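Local atomic coordinates of Ceg4 (Legionella pneumophila subsp. pneumophila, PDB entry 6AOK), a protein that is a HAD-like phosphotyrosine phosphatase effector that attenuates activation of eukaryotic MAPK pathways, here its N-terminal magnesium-binding part. Residues G21-K26 and F199-Y204. Numbering follows the deposited sequence.
Sequences GTVTGK and FEWSQY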
ATOM      1  N   GLY A  21      -1.187  -9.132  -1.288  1.00 10.86           N
ATOM      2  CA  GLY A  21      -1.771 -10.001  -0.301  1.00 11.84           C
ATOM      3  C   GLY A  21      -2.245  -9.279   0.946  1.00 13.50           C
ATOM      4  O   GLY A  21      -2.845  -9.901   1.817  1.00 14.30           O
ATOM      5  N   THR A  22      -2.008  -7.984   1.036  1.00 10.81           N
ATOM      6  CA  THR A  22      -2.529  -7.163   2.116  1.00 11.16           C
ATOM      7  C   THR A  22      -3.507  -6.149   1.546  1.00 12.35           C
ATOM      8  O   THR A  22      -4.721  -6.213   1.809  1.00 14.83           O
ATOM      9  CB  THR A  22      -1.335  -6.496   2.840  1.00 13.98           C
ATOM     10  OG1 THR A  22      -0.482  -7.530   3.405  1.00 15.36           O
ATOM     11  CG2 THR A  22      -1.827  -5.540   3.936  1.00 12.18           C
ATOM     12  N   VAL A  23      -3.017  -5.237   0.721  1.00 10.90           N
ATOM     13  CA  VAL A  23      -3.899  -4.373  -0.057  1.00 14.61           C
ATOM     14  C   VAL A  23      -4.580  -5.171  -1.188  1.00 16.71           C
ATOM     15  O   VAL A  23      -5.771  -4.996  -1.451  1.00 16.54           O
ATOM     16  CB  VAL A  23      -3.090  -3.168  -0.593  1.00 14.31           C
ATOM     17  CG1 VAL A  23      -3.929  -2.315  -1.474  1.00 16.04           C
ATOM     18  CG2 VAL A  23      -2.519  -2.261   0.553  1.00 12.85           C
ATOM     19  N   THR A  24      -3.855  -6.075  -1.859  1.00 15.75           N
ATOM     20  CA  THR A  24      -4.462  -6.929  -2.878  1.00 16.44           C
ATOM     21  C   THR A  24      -4.856  -8.245  -2.272  1.00 16.78           C
ATOM     22  O   THR A  24      -4.512  -8.543  -1.136  1.00 17.19           O
ATOM     23  CB  THR A  24      -3.522  -7.210  -4.066  1.00 13.14           C
ATOM     24  OG1 THR A  24      -2.549  -8.203  -3.673  1.00 13.37           O
ATOM     25  CG2 THR A  24      -2.870  -5.991  -4.537  1.00 13.63           C
ATOM     26  N   GLY A  25      -5.535  -9.089  -3.068  1.00 18.35           N
ATOM     27  CA  GLY A  25      -5.855 -10.404  -2.525  1.00 18.40           C
ATOM     28  C   GLY A  25      -4.934 -11.552  -2.931  1.00 18.53           C
ATOM     29  O   GLY A  25      -5.280 -12.710  -2.701  1.00 17.90           O
ATOM     30  N   LYS A  26      -3.767 -11.279  -3.522  1.00 18.47           N
ATOM     31  CA  LYS A  26      -2.856 -12.324  -3.975  1.00 21.39           C
ATOM     32  C   LYS A  26      -1.486 -12.031  -3.389  1.00 16.38           C
ATOM     33  O   LYS A  26      -1.009 -10.901  -3.492  1.00 14.17           O
ATOM     34  CB  LYS A  26      -2.758 -12.368  -5.511  1.00 25.36           C
ATOM     35  CG  LYS A  26      -3.855 -13.125  -6.167  1.00 34.90           C
ATOM     36  CD  LYS A  26      -3.764 -14.621  -5.824  1.00 42.15           C
ATOM     37  CE  LYS A  26      -4.845 -15.453  -6.529  1.00 46.84           C
ATOM     38  NZ  LYS A  26      -6.230 -15.135  -6.035  1.00 50.10           N
ATOM     39  N   PHE A 199      -8.068  -8.916   5.709  1.00 21.05           N
ATOM     40  CA  PHE A 199      -7.921  -7.617   6.359  1.00 21.52           C
ATOM     41  C   PHE A 199      -9.253  -6.852   6.297  1.00 25.12           C
ATOM     42  O   PHE A 199      -9.858  -6.745   5.221  1.00 26.42           O
ATOM     43  CB  PHE A 199      -6.825  -6.820   5.681  1.00 17.67           C
ATOM     44  CG  PHE A 199      -5.455  -7.373   5.897  1.00 18.85           C
ATOM     45  CD1 PHE A 199      -4.935  -8.348   5.024  1.00 17.12           C
ATOM     46  CD2 PHE A 199      -4.699  -6.965   6.967  1.00 13.56           C
ATOM     47  CE1 PHE A 199      -3.628  -8.872   5.219  1.00 16.25           C
ATOM     48  CE2 PHE A 199      -3.402  -7.512   7.159  1.00 16.09           C
ATOM     49  CZ  PHE A 199      -2.887  -8.442   6.268  1.00 14.19           C
ATOM     50  N   GLU A 200      -9.678  -6.292   7.434  1.00 23.28           N
ATOM     51  CA  GLU A 200     -10.969  -5.609   7.565  1.00 25.06           C
ATOM     52  C   GLU A 200     -10.782  -4.118   7.253  1.00 21.63           C
ATOM     53  O   GLU A 200     -10.874  -3.235   8.114  1.00 20.50           O
ATOM     54  CB  GLU A 200     -11.532  -5.815   8.965  1.00 29.42           C
ATOM     55  CG  GLU A 200     -11.839  -7.264   9.300  1.00 40.96           C
ATOM     56  CD  GLU A 200     -12.488  -7.468  10.687  1.00 48.72           C
ATOM     57  OE1 GLU A 200     -13.228  -6.560  11.162  1.00 50.89           O
ATOM     58  OE2 GLU A 200     -12.290  -8.561  11.273  1.00 51.69           O
ATOM     59  N   TRP A 201     -10.497  -3.843   5.985  1.00 19.19           N
ATOM     60  CA  TRP A 201     -10.223  -2.472   5.582  1.00 17.35           C
ATOM     61  C   TRP A 201     -11.347  -1.527   5.972  1.00 20.85           C
ATOM     62  O   TRP A 201     -11.096  -0.348   6.255  1.00 20.00           O
ATOM     63  CB  TRP A 201      -9.989  -2.424   4.071  1.00 17.34           C
ATOM     64  CG  TRP A 201      -8.676  -3.047   3.693  1.00 19.85           C
ATOM     65  CD1 TRP A 201      -8.495  -4.245   3.064  1.00 16.37           C
ATOM     66  CD2 TRP A 201      -7.359  -2.515   3.932  1.00 14.85           C
ATOM     67  NE1 TRP A 201      -7.162  -4.484   2.891  1.00 16.76           N
ATOM     68  CE2 TRP A 201      -6.442  -3.442   3.415  1.00 14.31           C
ATOM     69  CE3 TRP A 201      -6.875  -1.327   4.515  1.00 16.95           C
ATOM     70  CZ2 TRP A 201      -5.054  -3.233   3.446  1.00 14.44           C
ATOM     71  CZ3 TRP A 201      -5.481  -1.126   4.566  1.00 16.05           C
ATOM     72  CH2 TRP A 201      -4.592  -2.086   4.020  1.00 14.77           C
ATOM     73  N   SER A 202     -12.603  -1.999   5.995  1.00 20.14           N
ATOM     74  CA  SER A 202     -13.646  -1.038   6.335  1.00 23.40           C
ATOM     75  C   SER A 202     -13.610  -0.695   7.824  1.00 23.41           C
ATOM     76  O   SER A 202     -13.972   0.433   8.223  1.00 22.50           O
ATOM     77  CB  SER A 202     -15.021  -1.554   5.928  1.00 28.17           C
ATOM     78  OG  SER A 202     -15.357  -2.672   6.717  1.00 33.64           O
ATOM     79  N   GLN A 203     -13.156  -1.633   8.653  1.00 21.75           N
ATOM     80  CA  GLN A 203     -12.975  -1.318  10.066  1.00 25.19           C
ATOM     81  C   GLN A 203     -11.813  -0.348  10.279  1.00 22.57           C
ATOM     82  O   GLN A 203     -11.908   0.558  11.118  1.00 21.82           O
ATOM     83  CB  GLN A 203     -12.743  -2.593  10.865  1.00 28.48           C
ATOM     84  CG  GLN A 203     -12.558  -2.337  12.360  1.00 34.74           C
ATOM     85  CD  GLN A 203     -13.836  -1.791  13.037  1.00 40.15           C
ATOM     86  OE1 GLN A 203     -13.833  -0.706  13.644  1.00 42.91           O
ATOM     87  NE2 GLN A 203     -14.928  -2.539  12.917  1.00 40.73           N
ATOM     88  N   TYR A 204     -10.704  -0.530   9.545  1.00 22.28           N
ATOM     89  CA  TYR A 204      -9.555   0.368   9.723  1.00 21.04           C
ATOM     90  C   TYR A 204      -9.914   1.773   9.273  1.00 20.69           C
ATOM     91  O   TYR A 204      -9.503   2.743   9.903  1.00 20.17           O
ATOM     92  CB  TYR A 204      -8.314  -0.111   8.960  1.00 17.82           C
ATOM     93  CG  TYR A 204      -8.052  -1.600   9.087  1.00 18.63           C
ATOM     94  CD1 TYR A 204      -8.394  -2.294  10.229  1.00 23.09           C
ATOM     95  CD2 TYR A 204      -7.485  -2.301   8.051  1.00 18.19           C
ATOM     96  CE1 TYR A 204      -8.195  -3.668  10.317  1.00 26.16           C
ATOM     97  CE2 TYR A 204      -7.260  -3.654   8.142  1.00 19.96           C
ATOM     98  CZ  TYR A 204      -7.625  -4.336   9.242  1.00 23.94           C
ATOM     99  OH  TYR A 204      -7.428  -5.703   9.299  1.00 25.42           O
TER
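T22 and V23 meet F199 and W201 in a buried contact of two aromatic rings and one hydrogen bond. It joins the loop after strand 13-17 to the start of the C-terminal helix 201-211. The indole NE1 of W201 donates to the carbonyl O of T22 at 3.2 Å. The N-H...O angle is 141°, so the bond is bent. The oxygen lies at the ring edge, 1° out of the indole plane, while the nitrogen is tilted 29° from the carbonyl plane. CZ2 of W201 also packs against CG2 of V23 at 4.0 Å. T22 belongs to a DxDx(T/V) sequence, consistent with the HAD phosphatase motif; D18 and D20 of this motif bind the magnesium ion together with D167. CG2 of T22, anti to the backbone N, sits over one face of the F199 ring, 4.0 Å from its centroid, as a CH-pi contact. OG1 of T22 hydrogen bonds to OD2 of D18 and weakly with the backbone N-H of D167. The bond to D18 makes T22 a probable second-shell residue, packed against F199 and W201. Within the loop, OG1 of T24 accepts a nearly straight bond from N of G21 at 2.9 Å.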